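Local coordinates for protein putative hydrolase YdeN (Bacillus subtilis, PDB 1UXO) that is a putative hydrolase of the alpha/beta-hydrolase fold, probably working through a serine-based charge relay system, at residues A[51-56]-A[80-85]; A[6-11]-A[57-62]; A[102-105]-A[111-114]; A[20-25]-A[36-41]; A[132-137]-A[176-181]. The protein carries 2 engineered substitutions. All blocks are in the same frame, centred on the assembly; numbering follows the deposited sequence. Where two conformers were deposited one is given.

Following the chain from its N terminus, interaction 2 opens first, on strand 6-10, and closes only at the turn after helix 49-57. Interaction 4 is nested inside that loop and ties helix 22-31 to strand 35-39, the sheet neighbour of strand 6-10. Interaction 1 opens at 51-56, before interaction 2 has closed, and ends on helix 75-84, so the two cross; they touch where F82 meets S57 and W52 meets H11. Interactions 3 and 5 follow in series: the first pinches the loop after strand 92-98, the second sets helix 177-188 on strand 128-136. Interactions 1 and 5 lie on opposite sides of the chain's centre, about 23 Å apart between centres.

Interaction 1: A[51-56]-A[80-85]; sequences DWLDTL and LRFLEH
This is an apolar helix-helix packing contact, in which L53 and L56 of helix 49-57 meet F82 of helix 75-84. The short axes come within 10.1 Å and cross at -62°. That steep crossing confines the contact to one small patch, with L53 opposite F82 in the backbone register. F82 has the largest share of the buried surface. Its CG is anti to the backbone N (chi1 -175°), which sends the ring out to L56, whose CB sits over one face, 3.7 Å from the ring centroid and 14° off the ring normal, a CH-pi contact. L53 approaches the base of the same side chain instead: its CD2 lies 3.8 Å from F82 CB and also touches the backbone N of F82 and CB of R81. Replacing this phenylalanine by alanine removes the ring and would probably leave L56 CB without its CH-pi partner, opening a gap between the helices. R81 leads off to a salt bridge with E84, NH1 to OE1 2.9 Å, and to the carbonyls of G117 and S118. L80 and L83 seat helix 75-84 on strand 92-98, while W52 and L56 carry helix 49-57 onto M41, just past strand 35-39.

Interaction 2: A[6-11]-A[57-62]; sequences QVYIIH and SLYQHT
Y8 of strand 6-10 reaches T62 and Y59, in the loop that follows helix 49-57, through one polar and one aromatic contact. The polar one joins two hydroxyls: Y8 OH and T62 OG1 are hydrogen-bonded at 2.8 Å, and OG1 lies at the edge of the tyrosine ring, near its plane. T62 OG1 also donates to the backbone O of Y59 at 2.6 Å, arriving in the carbonyl plane at a C=O...donor angle of 147°. With OG1 lying between the backbone N and the carbonyl carbon (chi1 71°), the hydroxyl is turned back toward that carbonyl, which takes a second bond from T62 N. The phenol is thus joined to a hydroxyl that is itself tied to the loop backbone.

The aromatic contact is looser. The rings of Y8 and Y59 meet obliquely, their centroids 5.4 Å apart and their planes at 62°, and Y8 CE1 comes 3.9 Å from Y59 CD1. On one face of the Y8 ring, Q6 NE2 stands 3.7 Å above the plane, toward the rim; this amide also bonds to D37 on the adjoining strand.

Y8 also touches L39 and L69, of the two strands flanking its own. The chemistry implies that the hydroxyl of a buried tyrosine has a hydrogen-bonding partner in T62, while its ring packs against Y59, the Q6 amide and the neighbouring strands, so a sheet residue is anchored to a surface loop by its polar end.

Interaction 3: A[102-105]-A[111-114]; sequences AKSL and LDEF
S104 and D112 pinch together the two ends of a short excursion in the loop after strand 92-98, their CA atoms 5.3 Å apart. The tight part is a single short hydrogen bond, in which S104 OG donates to D112 OD1 over 2.7 Å. The hydroxyl meets the syn side of the carboxylate oxygen, 28° out of the carboxylate plane. With OG anti to the backbone N of S104 and beside the carbonyl carbon (chi1 173°), the hydroxyl is turned to D112; S104 CB follows it to 3.2 Å from D112 OD1.

The other side has no direct contact: L105 N and D112 OD1 are 4.2 Å apart and are joined through a water, which accepts from L105 N at 3.0 Å and donates to D112 OD1 at 2.7 Å. D112 OD1 therefore receives two bonds, one from a side chain and one from the water. The flanking leucines are the loose part, since neither L105 nor L111 brings its side chain closer than 5.0 Å to the other segment; L105 packs on F146, and L111 on Y13 and P47.

The side chain of L105 is about 5 Å from that of S73, the predicted nucleophile of the charge relay system. A loop leaving the end of a sheet strand close to the active site is consistent with the alpha/beta-hydrolase fold.

Interaction 4: A[20-25]-A[36-41]; sequences HWFPWL and ADILNM
Within a beta-alpha-beta crossover, F22 at the N-terminal start of helix 22-31 packs on I38 of the following strand, 35-39, which the helix links to its parallel neighbour 6-10. I38 makes the contact from the strand with both branches. Its CG1 arm, set anti to the carbonyl carbon (chi1 -49°), stretches out to lay CD1 against the first turn of the helix. CD1 comes 3.5 Å from F22 O and 3.8 Å from P23 N, and it also packs 3.8 Å from F22 CB. The second branch, CG2, lies 3.9 Å from the same F22 CB, so the two methyls of I38 grip that carbon together. The ring of F22 leads away from the strand, and its CE1 stands 3.7 Å above the ring of W21, the N-cap residue. Were this isoleucine an alanine, both branches would be gone, and F22 CB and the first helical turn would probably face a gap over the strand. I38 and F22 both also touch I9 of strand 6-10, which L25 reaches as well. The side chain of F22 is about 8 Å from that of the predicted nucleophile S73. The contact is typical of a helix packed by hydrocarbon against the parallel sheet of an alpha/beta fold.

Interaction 5: A[132-137]-A[176-181]; sequences AVIASK and LPIVYD
I134 of strand 128-136 packs against V179 and I178 at the start of helix 177-188, a helix-on-sheet contact of the alpha/beta-hydrolase fold. Its two branches part to meet different residues. The fully extended CG1 branch (chi2 180°) carries CD1 to V179, while CG2 takes the place anti to the backbone N and meets I178. The isoleucine reaches V179 at an angle, methyl against methyl. The valine offers CG2, the methyl beside its own backbone N, and its CA is also within 4.0 Å of I134 CD1. I178 points toward the strand from the preceding helical position and also leans on Y159 of the edge strand 157-161. V179 extends in turn to L25 of helix 22-31, so the contact joins two helices to the sheet. The side chain of I134 is about 9 Å from that of D139, the predicted charge-relay aspartate beyond the end of the strand. The methyl pairs define the fit: I134 CG2 to I178 CG2 is a loose 4.2 Å, whereas I134 CD1 to V179 CG2 is 3.6 Å.

Interaction 1: A[51-56]-A[80-85]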
# COMPACT_ATOMS: atom_id res chain seq x y z
N ASP A 51 6.65 1.19 15.45
CA ASP A 51 6.93 -0.25 15.35
C ASP A 51 6.72 -0.75 13.92
O ASP A 51 7.47 -1.54 13.45
CB ASP A 51 6.08 -1.03 16.32
CG ASP A 51 6.36 -0.67 17.78
OD1 ASP A 51 7.54 -0.39 18.08
OD2 ASP A 51 5.46 -0.63 18.69
N TRP A 52 5.71 -0.22 13.20
CA TRP A 52 5.51 -0.61 11.80
C TRP A 52 6.75 -0.12 10.97
O TRP A 52 7.29 -0.89 10.11
CB TRP A 52 4.18 -0.06 11.26
CG TRP A 52 3.01 -0.87 11.68
CD1 TRP A 52 2.81 -1.49 12.89
CD2 TRP A 52 1.85 -1.19 10.88
NE1 TRP A 52 1.62 -2.16 12.88
CE2 TRP A 52 1.01 -1.99 11.67
CE3 TRP A 52 1.45 -0.86 9.57
CZ2 TRP A 52 -0.21 -2.52 11.19
CZ3 TRP A 52 0.26 -1.39 9.10
CH2 TRP A 52 -0.56 -2.21 9.91
N LEU A 53 7.17 1.14 11.18
CA LEU A 53 8.38 1.63 10.50
C LEU A 53 9.65 0.82 10.82
O LEU A 53 10.44 0.56 9.92
CB LEU A 53 8.60 3.12 10.82
CG LEU A 53 7.51 4.09 10.32
CD1 LEU A 53 7.88 5.55 10.73
CD2 LEU A 53 7.27 3.98 8.85
N ASP A 54 9.82 0.44 12.07
CA ASP A 54 10.97 -0.43 12.47
C ASP A 54 10.92 -1.78 11.76
O ASP A 54 11.93 -2.25 11.29
CB ASP A 54 11.02 -0.67 13.98
CG ASP A 54 11.45 0.55 14.76
OD1 ASP A 54 12.05 1.48 14.21
OD2 ASP A 54 11.20 0.66 15.97
N THR A 55 9.72 -2.38 11.61
CA THR A 55 9.61 -3.61 10.85
C THR A 55 9.94 -3.41 9.38
O THR A 55 10.70 -4.20 8.79
CB THR A 55 8.20 -4.22 11.05
OG1 THR A 55 8.00 -4.50 12.41
CG2 THR A 55 8.06 -5.54 10.41
N LEU A 56 9.41 -2.36 8.76
CA LEU A 56 9.77 -2.13 7.38
C LEU A 56 11.30 -1.98 7.20
O LEU A 56 11.87 -2.40 6.19
CB LEU A 56 9.04 -0.89 6.83
CG LEU A 56 7.50 -1.07 6.72
CD1 LEU A 56 6.76 0.28 6.67
CD2 LEU A 56 7.13 -1.99 5.52
N LEU A 80 4.18 5.42 3.25
CA LEU A 80 4.44 6.83 2.89
C LEU A 80 5.42 7.48 3.89
O LEU A 80 6.40 8.18 3.51
CB LEU A 80 3.13 7.67 2.79
CG LEU A 80 2.17 7.28 1.67
CD1 LEU A 80 0.90 8.07 1.76
CD2 LEU A 80 2.81 7.39 0.31
N ARG A 81 5.19 7.24 5.17
CA ARG A 81 6.11 7.73 6.18
C ARG A 81 7.48 7.10 6.04
O ARG A 81 8.50 7.76 6.26
CB ARG A 81 5.58 7.51 7.55
CG ARG A 81 4.41 8.36 7.88
CD ARG A 81 4.83 9.85 8.04
NE ARG A 81 3.69 10.64 8.38
CZ ARG A 81 3.55 11.92 8.16
NH1 ARG A 81 4.53 12.66 7.63
NH2 ARG A 81 2.38 12.45 8.51
N PHE A 82 7.52 5.80 5.73
CA PHE A 82 8.77 5.09 5.49
C PHE A 82 9.56 5.72 4.37
O PHE A 82 10.78 5.97 4.50
CB PHE A 82 8.43 3.62 5.22
CG PHE A 82 9.58 2.74 5.08
CD1 PHE A 82 10.46 2.52 6.12
CD2 PHE A 82 9.79 2.07 3.85
CE1 PHE A 82 11.56 1.64 5.94
CE2 PHE A 82 10.87 1.18 3.69
CZ PHE A 82 11.75 0.98 4.74
N LEU A 83 8.91 5.98 3.24
CA LEU A 83 9.62 6.56 2.08
C LEU A 83 10.10 7.95 2.38
O LEU A 83 11.15 8.35 1.86
CB LEU A 83 8.71 6.63 0.87
CG LEU A 83 8.23 5.27 0.35
CD1 LEU A 83 7.23 5.58 -0.72
CD2 LEU A 83 9.38 4.49 -0.20
N GLU A 84 9.36 8.72 3.20
CA GLU A 84 9.83 10.08 3.53
C GLU A 84 11.19 10.08 4.15
O GLU A 84 11.97 10.99 3.90
CB GLU A 84 8.95 10.76 4.58
CG GLU A 84 7.72 11.37 4.09
CD GLU A 84 6.98 12.14 5.19
OE1 GLU A 84 6.93 11.68 6.35
OE2 GLU A 84 6.45 13.22 4.89
N HIS A 85 11.48 9.08 4.97
CA HIS A 85 12.73 9.07 5.71
C HIS A 85 13.81 8.14 5.11
O HIS A 85 14.87 7.99 5.68
CB HIS A 85 12.43 8.71 7.17
CG HIS A 85 11.81 9.84 7.94
ND1 HIS A 85 11.05 9.64 9.07
CD2 HIS A 85 11.79 11.18 7.70
CE1 HIS A 85 10.62 10.81 9.51
NE2 HIS A 85 11.05 11.77 8.70

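Interaction 2: A[6-11]-A[57-62]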
# COMPACT_ATOMS: atom_id res chain seq x y z
N GLN A 6 11.13 -7.69 -7.07
CA GLN A 6 10.68 -8.07 -5.77
C GLN A 6 9.45 -7.25 -5.47
O GLN A 6 9.45 -6.03 -5.63
CB GLN A 6 11.77 -7.77 -4.71
CG GLN A 6 11.29 -7.93 -3.27
CD GLN A 6 11.07 -9.37 -2.89
OE1 GLN A 6 11.91 -10.19 -3.19
NE2 GLN A 6 9.94 -9.69 -2.26
N VAL A 7 8.40 -7.89 -4.99
CA VAL A 7 7.18 -7.16 -4.65
C VAL A 7 6.96 -7.44 -3.19
O VAL A 7 7.01 -8.61 -2.77
CB VAL A 7 5.99 -7.70 -5.42
CG1 VAL A 7 4.73 -7.03 -4.95
CG2 VAL A 7 6.24 -7.54 -6.90
N TYR A 8 6.74 -6.40 -2.40
CA TYR A 8 6.36 -6.56 -0.99
C TYR A 8 4.90 -6.17 -0.84
O TYR A 8 4.45 -5.18 -1.43
CB TYR A 8 7.23 -5.73 -0.06
CG TYR A 8 8.63 -6.25 0.13
CD1 TYR A 8 8.88 -7.48 0.74
CD2 TYR A 8 9.72 -5.54 -0.33
CE1 TYR A 8 10.21 -7.92 0.95
CE2 TYR A 8 10.99 -5.97 -0.14
CZ TYR A 8 11.23 -7.18 0.45
OH TYR A 8 12.54 -7.59 0.63
N ILE A 9 4.16 -6.92 -0.04
CA ILE A 9 2.74 -6.67 0.18
C ILE A 9 2.52 -6.39 1.66
O ILE A 9 2.93 -7.21 2.52
CB ILE A 9 1.91 -7.86 -0.30
CG1 ILE A 9 2.13 -8.12 -1.77
CG2 ILE A 9 0.36 -7.69 0.01
CD1 ILE A 9 1.74 -9.57 -2.16
N ILE A 10 1.88 -5.26 1.96
CA ILE A 10 1.74 -4.79 3.35
C ILE A 10 0.26 -4.54 3.69
O ILE A 10 -0.44 -3.74 3.05
CB ILE A 10 2.57 -3.49 3.60
CG1 ILE A 10 4.01 -3.65 3.18
CG2 ILE A 10 2.45 -3.06 5.09
CD1 ILE A 10 4.36 -3.27 1.79
N HIS A 11 -0.19 -5.19 4.75
CA HIS A 11 -1.59 -5.18 5.18
C HIS A 11 -1.92 -4.00 6.08
O HIS A 11 -1.08 -3.18 6.37
CB HIS A 11 -1.91 -6.50 5.92
CG HIS A 11 -1.19 -6.62 7.23
ND1 HIS A 11 -1.50 -5.86 8.33
CD2 HIS A 11 -0.14 -7.41 7.59
CE1 HIS A 11 -0.67 -6.18 9.33
NE2 HIS A 11 0.14 -7.14 8.91
N SER A 57 11.95 -1.35 8.17
CA SER A 57 13.37 -1.07 8.09
C SER A 57 14.21 -2.37 8.08
O SER A 57 15.32 -2.35 7.58
CB SER A 57 13.78 -0.07 9.18
OG SER A 57 14.17 -0.84 10.30
N LEU A 58 13.63 -3.48 8.52
CA LEU A 58 14.32 -4.80 8.47
C LEU A 58 14.63 -5.22 7.04
O LEU A 58 15.52 -6.05 6.84
CB LEU A 58 13.47 -5.89 9.09
CG LEU A 58 13.19 -5.74 10.58
CD1 LEU A 58 12.17 -6.72 11.03
CD2 LEU A 58 14.42 -5.83 11.45
N TYR A 59 13.88 -4.65 6.07
CA TYR A 59 13.93 -4.99 4.64
C TYR A 59 14.61 -3.90 3.78
O TYR A 59 14.75 -4.04 2.58
CB TYR A 59 12.50 -5.22 4.16
CG TYR A 59 11.91 -6.41 4.81
CD1 TYR A 59 12.13 -7.66 4.31
CD2 TYR A 59 11.18 -6.30 6.00
CE1 TYR A 59 11.61 -8.79 4.93
CE2 TYR A 59 10.64 -7.44 6.65
CZ TYR A 59 10.86 -8.67 6.09
OH TYR A 59 10.36 -9.83 6.67
N GLN A 60 15.07 -2.85 4.45
CA GLN A 60 15.44 -1.61 3.82
C GLN A 60 16.60 -1.82 2.83
O GLN A 60 16.66 -1.22 1.73
CB GLN A 60 15.86 -0.72 4.98
CG GLN A 60 16.09 0.66 4.88
CD GLN A 60 16.27 1.19 6.28
OE1 GLN A 60 17.38 1.11 6.85
NE2 GLN A 60 15.18 1.66 6.87
N HIS A 61 17.49 -2.72 3.19
CA HIS A 61 18.68 -2.98 2.37
C HIS A 61 18.34 -3.70 1.06
O HIS A 61 19.18 -3.78 0.17
CB HIS A 61 19.68 -3.79 3.18
CG HIS A 61 19.19 -5.17 3.53
ND1 HIS A 61 18.53 -5.45 4.72
CD2 HIS A 61 19.20 -6.33 2.82
CE1 HIS A 61 18.19 -6.72 4.74
NE2 HIS A 61 18.58 -7.28 3.61
N THR A 62 17.12 -4.25 0.93
CA THR A 62 16.70 -4.95 -0.27
C THR A 62 15.97 -4.06 -1.28
O THR A 62 15.54 -4.54 -2.31
CB THR A 62 15.76 -6.14 0.06
OG1 THR A 62 14.48 -5.64 0.49
CG2 THR A 62 16.26 -6.95 1.28

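Interaction 3: A[102-105]-A[111-114]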
# COMPACT_ATOMS: atom_id res chain seq x y z
N ALA A 102 -4.10 9.57 3.76
CA ALA A 102 -3.01 10.31 4.45
C ALA A 102 -3.56 11.34 5.48
O ALA A 102 -2.89 12.37 5.76
CB ALA A 102 -2.15 11.05 3.41
N LYS A 103 -4.77 11.11 5.99
CA LYS A 103 -5.37 11.93 7.05
C LYS A 103 -6.29 11.08 7.93
O LYS A 103 -6.62 9.93 7.58
CB LYS A 103 -6.15 13.10 6.50
CG LYS A 103 -7.41 12.74 5.68
CD LYS A 103 -7.78 13.91 4.81
CE LYS A 103 -8.97 13.65 3.99
NZ LYS A 103 -9.39 14.84 3.17
N SER A 104 -6.68 11.62 9.09
CA SER A 104 -7.46 10.87 10.06
C SER A 104 -8.70 10.25 9.48
O SER A 104 -9.47 10.93 8.77
CB SER A 104 -7.96 11.85 11.14
OG SER A 104 -8.84 11.24 12.02
N LEU A 105 -8.95 9.00 9.82
CA LEU A 105 -10.18 8.31 9.50
C LEU A 105 -11.20 8.52 10.63
O LEU A 105 -10.99 8.08 11.77
CB LEU A 105 -9.92 6.81 9.34
CG LEU A 105 -8.95 6.41 8.21
CD1 LEU A 105 -8.91 4.89 8.20
CD2 LEU A 105 -9.35 6.98 6.83
N LEU A 111 -6.19 5.25 15.16
CA LEU A 111 -5.09 5.09 14.22
C LEU A 111 -4.50 6.43 13.77
O LEU A 111 -3.67 6.48 12.86
CB LEU A 111 -5.59 4.28 13.00
CG LEU A 111 -6.29 2.93 13.20
CD1 LEU A 111 -6.63 2.29 11.82
CD2 LEU A 111 -5.42 1.99 14.02
N ASP A 112 -4.93 7.54 14.41
CA ASP A 112 -4.51 8.86 14.01
C ASP A 112 -3.03 9.09 13.96
O ASP A 112 -2.58 9.93 13.18
CB ASP A 112 -5.15 9.96 14.88
CG ASP A 112 -6.56 10.30 14.48
OD1 ASP A 112 -7.10 9.81 13.45
OD2 ASP A 112 -7.26 11.11 15.17
N GLU A 113 -2.24 8.35 14.74
CA GLU A 113 -0.84 8.62 14.77
C GLU A 113 -0.17 8.30 13.44
O GLU A 113 0.87 8.86 13.14
CB GLU A 113 -0.14 7.91 15.93
CG GLU A 113 0.11 6.47 15.75
CD GLU A 113 0.84 5.91 16.95
OE1 GLU A 113 0.63 6.40 18.11
OE2 GLU A 113 1.60 4.99 16.77
N PHE A 114 -0.79 7.43 12.64
CA PHE A 114 -0.20 7.02 11.34
C PHE A 114 -0.27 8.14 10.29
O PHE A 114 0.50 8.12 9.35
CB PHE A 114 -0.90 5.77 10.84
CG PHE A 114 -0.35 4.50 11.43
CD1 PHE A 114 0.49 3.69 10.70
CD2 PHE A 114 -0.64 4.14 12.73
CE1 PHE A 114 0.96 2.54 11.23
CE2 PHE A 114 -0.17 3.02 13.27
CZ PHE A 114 0.64 2.20 12.53
O HOH W 1 -7.22 7.68 11.86

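Interaction 4: A[20-25]-A[36-41]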
# COMPACT_ATOMS: atom_id res chain seq x y z
N HIS A 20 -7.60 -11.50 3.29
CA HIS A 20 -7.98 -10.72 2.11
C HIS A 20 -7.39 -11.34 0.83
O HIS A 20 -7.40 -12.58 0.66
CB HIS A 20 -7.68 -9.20 2.36
CG HIS A 20 -8.17 -8.74 3.70
ND1 HIS A 20 -9.35 -9.19 4.23
CD2 HIS A 20 -7.63 -7.91 4.63
CE1 HIS A 20 -9.51 -8.68 5.45
NE2 HIS A 20 -8.48 -7.89 5.69
N TRP A 21 -6.84 -10.49 -0.02
CA TRP A 21 -6.36 -10.85 -1.36
C TRP A 21 -4.83 -11.07 -1.43
O TRP A 21 -4.28 -11.27 -2.52
CB TRP A 21 -6.83 -9.81 -2.39
CG TRP A 21 -6.81 -8.43 -1.89
CD1 TRP A 21 -7.82 -7.79 -1.22
CD2 TRP A 21 -5.71 -7.51 -1.94
NE1 TRP A 21 -7.42 -6.54 -0.85
CE2 TRP A 21 -6.13 -6.34 -1.28
CE3 TRP A 21 -4.41 -7.56 -2.46
CZ2 TRP A 21 -5.31 -5.22 -1.12
CZ3 TRP A 21 -3.58 -6.43 -2.31
CH2 TRP A 21 -4.06 -5.28 -1.64
N PHE A 22 -4.14 -11.03 -0.28
CA PHE A 22 -2.67 -11.06 -0.30
C PHE A 22 -2.12 -12.42 -0.77
O PHE A 22 -1.23 -12.47 -1.61
CB PHE A 22 -2.01 -10.59 1.08
CG PHE A 22 -2.73 -9.43 1.76
CD1 PHE A 22 -3.07 -8.26 1.03
CD2 PHE A 22 -3.12 -9.48 3.10
CE1 PHE A 22 -3.73 -7.20 1.66
CE2 PHE A 22 -3.76 -8.42 3.70
CZ PHE A 22 -4.09 -7.29 2.97
N PRO A 23 -2.63 -13.52 -0.23
CA PRO A 23 -2.18 -14.83 -0.71
C PRO A 23 -2.48 -14.98 -2.18
O PRO A 23 -1.56 -15.39 -2.89
CB PRO A 23 -2.97 -15.85 0.13
CG PRO A 23 -3.40 -15.07 1.31
CD PRO A 23 -3.54 -13.63 0.94
N TRP A 24 -3.68 -14.58 -2.63
CA TRP A 24 -3.96 -14.67 -4.08
C TRP A 24 -2.92 -13.90 -4.91
O TRP A 24 -2.42 -14.38 -5.95
CB TRP A 24 -5.34 -14.19 -4.40
CG TRP A 24 -5.69 -14.31 -5.88
CD1 TRP A 24 -6.27 -15.37 -6.49
CD2 TRP A 24 -5.49 -13.33 -6.89
NE1 TRP A 24 -6.45 -15.11 -7.82
CE2 TRP A 24 -5.94 -13.88 -8.10
CE3 TRP A 24 -4.95 -12.04 -6.90
CZ2 TRP A 24 -5.89 -13.17 -9.30
CZ3 TRP A 24 -4.90 -11.33 -8.12
CH2 TRP A 24 -5.35 -11.91 -9.29
N LEU A 25 -2.63 -12.68 -4.49
CA LEU A 25 -1.70 -11.85 -5.28
C LEU A 25 -0.29 -12.45 -5.31
O LEU A 25 0.34 -12.52 -6.37
CB LEU A 25 -1.68 -10.44 -4.73
CG LEU A 25 -0.71 -9.46 -5.38
CD1 LEU A 25 -1.03 -9.31 -6.84
CD2 LEU A 25 -0.93 -8.13 -4.73
N ALA A 36 7.20 -12.40 -4.68
CA ALA A 36 6.38 -11.53 -3.81
C ALA A 36 6.41 -12.09 -2.41
O ALA A 36 6.38 -13.31 -2.21
CB ALA A 36 4.98 -11.48 -4.30
N ASP A 37 6.54 -11.20 -1.45
CA ASP A 37 6.55 -11.51 -0.02
C ASP A 37 5.55 -10.62 0.71
O ASP A 37 5.58 -9.42 0.56
CB ASP A 37 7.96 -11.36 0.53
CG ASP A 37 8.91 -12.40 -0.11
OD1 ASP A 37 8.90 -13.57 0.35
OD2 ASP A 37 9.59 -12.16 -1.13
N ILE A 38 4.62 -11.25 1.42
CA ILE A 38 3.67 -10.56 2.23
C ILE A 38 4.29 -10.30 3.61
O ILE A 38 4.66 -11.24 4.31
CB ILE A 38 2.37 -11.36 2.38
CG1 ILE A 38 1.81 -11.87 1.02
CG2 ILE A 38 1.37 -10.48 3.12
CD1 ILE A 38 0.92 -13.05 1.12
N LEU A 39 4.34 -9.04 4.01
CA LEU A 39 4.99 -8.67 5.25
C LEU A 39 3.95 -8.53 6.34
O LEU A 39 3.00 -7.73 6.18
CB LEU A 39 5.68 -7.33 5.09
CG LEU A 39 6.79 -7.31 4.07
CD1 LEU A 39 7.52 -5.97 4.14
CD2 LEU A 39 7.76 -8.44 4.27
N ASN A 40 4.21 -9.11 7.49
CA ASN A 40 3.37 -8.90 8.64
C ASN A 40 3.91 -7.75 9.47
O ASN A 40 5.13 -7.61 9.65
CB ASN A 40 3.30 -10.15 9.49
CG ASN A 40 2.49 -11.23 8.85
OD1 ASN A 40 1.28 -11.04 8.67
ND2 ASN A 40 3.12 -12.36 8.50
N MSE A 41 2.99 -6.94 9.99
CA MSE A 41 3.34 -5.86 10.91
C MSE A 41 3.06 -6.26 12.37
O MSE A 41 2.16 -7.06 12.63
CB MSE A 41 2.55 -4.61 10.55
CG MSE A 41 2.82 -4.12 9.14
SE MSE A 41 4.60 -3.26 8.93
CE MSE A 41 5.48 -4.67 7.75

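Interaction 5: A[132-137]-A[176-181]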
# COMPACT_ATOMS: atom_id res chain seq x y z
N ALA A 132 0.18 4.44 -8.04
CA ALA A 132 -1.25 4.27 -8.21
C ALA A 132 -1.95 4.10 -6.88
O ALA A 132 -1.34 3.62 -5.90
CB ALA A 132 -1.55 3.07 -9.10
N VAL A 133 -3.18 4.59 -6.87
CA VAL A 133 -4.16 4.41 -5.79
C VAL A 133 -5.40 3.68 -6.35
O VAL A 133 -5.97 4.06 -7.41
CB VAL A 133 -4.58 5.73 -5.20
CG1 VAL A 133 -5.66 5.54 -4.13
CG2 VAL A 133 -3.39 6.46 -4.63
N ILE A 134 -5.80 2.60 -5.70
CA ILE A 134 -7.00 1.86 -6.08
C ILE A 134 -7.98 2.03 -4.95
O ILE A 134 -7.64 1.77 -3.79
CB ILE A 134 -6.67 0.38 -6.25
CG1 ILE A 134 -5.57 0.26 -7.33
CG2 ILE A 134 -7.93 -0.41 -6.54
CD1 ILE A 134 -5.09 -1.13 -7.63
N ALA A 135 -9.18 2.48 -5.25
CA ALA A 135 -10.12 2.84 -4.19
C ALA A 135 -11.52 2.52 -4.56
O ALA A 135 -11.92 2.64 -5.73
CB ALA A 135 -9.99 4.34 -3.83
N SER A 136 -12.30 2.19 -3.56
CA SER A 136 -13.71 1.82 -3.74
C SER A 136 -14.64 2.97 -3.47
O SER A 136 -14.59 3.56 -2.40
CB SER A 136 -14.07 0.65 -2.81
OG SER A 136 -15.49 0.47 -2.65
N LYS A 137 -15.55 3.25 -4.41
CA LYS A 137 -16.49 4.34 -4.23
C LYS A 137 -17.37 4.21 -3.02
O LYS A 137 -17.72 5.24 -2.44
CB LYS A 137 -17.37 4.57 -5.48
CG LYS A 137 -18.21 5.83 -5.47
CD LYS A 137 -17.34 7.05 -5.28
CE LYS A 137 -17.90 8.39 -5.73
NZ LYS A 137 -19.05 8.79 -4.94
N LEU A 176 -7.94 -9.98 -6.13
CA LEU A 176 -8.06 -8.59 -6.64
C LEU A 176 -7.24 -8.42 -7.93
O LEU A 176 -6.14 -7.85 -7.93
CB LEU A 176 -7.60 -7.60 -5.57
CG LEU A 176 -8.03 -6.14 -5.78
CD1 LEU A 176 -9.56 -5.98 -6.05
CD2 LEU A 176 -7.65 -5.33 -4.52
N PRO A 177 -7.78 -8.91 -9.05
CA PRO A 177 -7.08 -8.81 -10.34
C PRO A 177 -6.60 -7.42 -10.75
O PRO A 177 -5.53 -7.32 -11.32
CB PRO A 177 -8.10 -9.37 -11.33
CG PRO A 177 -8.82 -10.46 -10.48
CD PRO A 177 -9.05 -9.69 -9.19
N ILE A 178 -7.36 -6.37 -10.44
CA ILE A 178 -6.90 -5.02 -10.81
C ILE A 178 -5.52 -4.69 -10.24
O ILE A 178 -4.72 -4.10 -10.95
CB ILE A 178 -7.91 -3.94 -10.46
CG1 ILE A 178 -7.40 -2.60 -11.02
CG2 ILE A 178 -8.22 -3.87 -8.96
CD1 ILE A 178 -8.49 -1.63 -11.21
N VAL A 179 -5.21 -5.11 -9.00
CA VAL A 179 -3.91 -4.86 -8.43
C VAL A 179 -2.82 -5.58 -9.22
O VAL A 179 -1.77 -5.02 -9.53
CB VAL A 179 -3.81 -5.19 -6.90
CG1 VAL A 179 -2.45 -4.84 -6.41
CG2 VAL A 179 -4.81 -4.39 -6.16
N TYR A 180 -3.06 -6.85 -9.55
CA TYR A 180 -2.07 -7.63 -10.30
C TYR A 180 -1.82 -6.99 -11.70
O TYR A 180 -0.67 -6.88 -12.17
CB TYR A 180 -2.51 -9.11 -10.42
CG TYR A 180 -1.76 -9.80 -11.48
CD1 TYR A 180 -0.46 -10.26 -11.25
CD2 TYR A 180 -2.28 -9.91 -12.79
CE1 TYR A 180 0.29 -10.85 -12.27
CE2 TYR A 180 -1.55 -10.48 -13.80
CZ TYR A 180 -0.27 -10.93 -13.53
OH TYR A 180 0.45 -11.47 -14.57
N ASP A 181 -2.89 -6.59 -12.36
CA ASP A 181 -2.78 -6.01 -13.70
C ASP A 181 -2.08 -4.61 -13.71
O ASP A 181 -1.21 -4.35 -14.56
CB ASP A 181 -4.12 -5.94 -14.39
CG ASP A 181 -4.63 -7.33 -14.83
OD1 ASP A 181 -3.81 -8.23 -15.21
OD2 ASP A 181 -5.81 -7.61 -14.86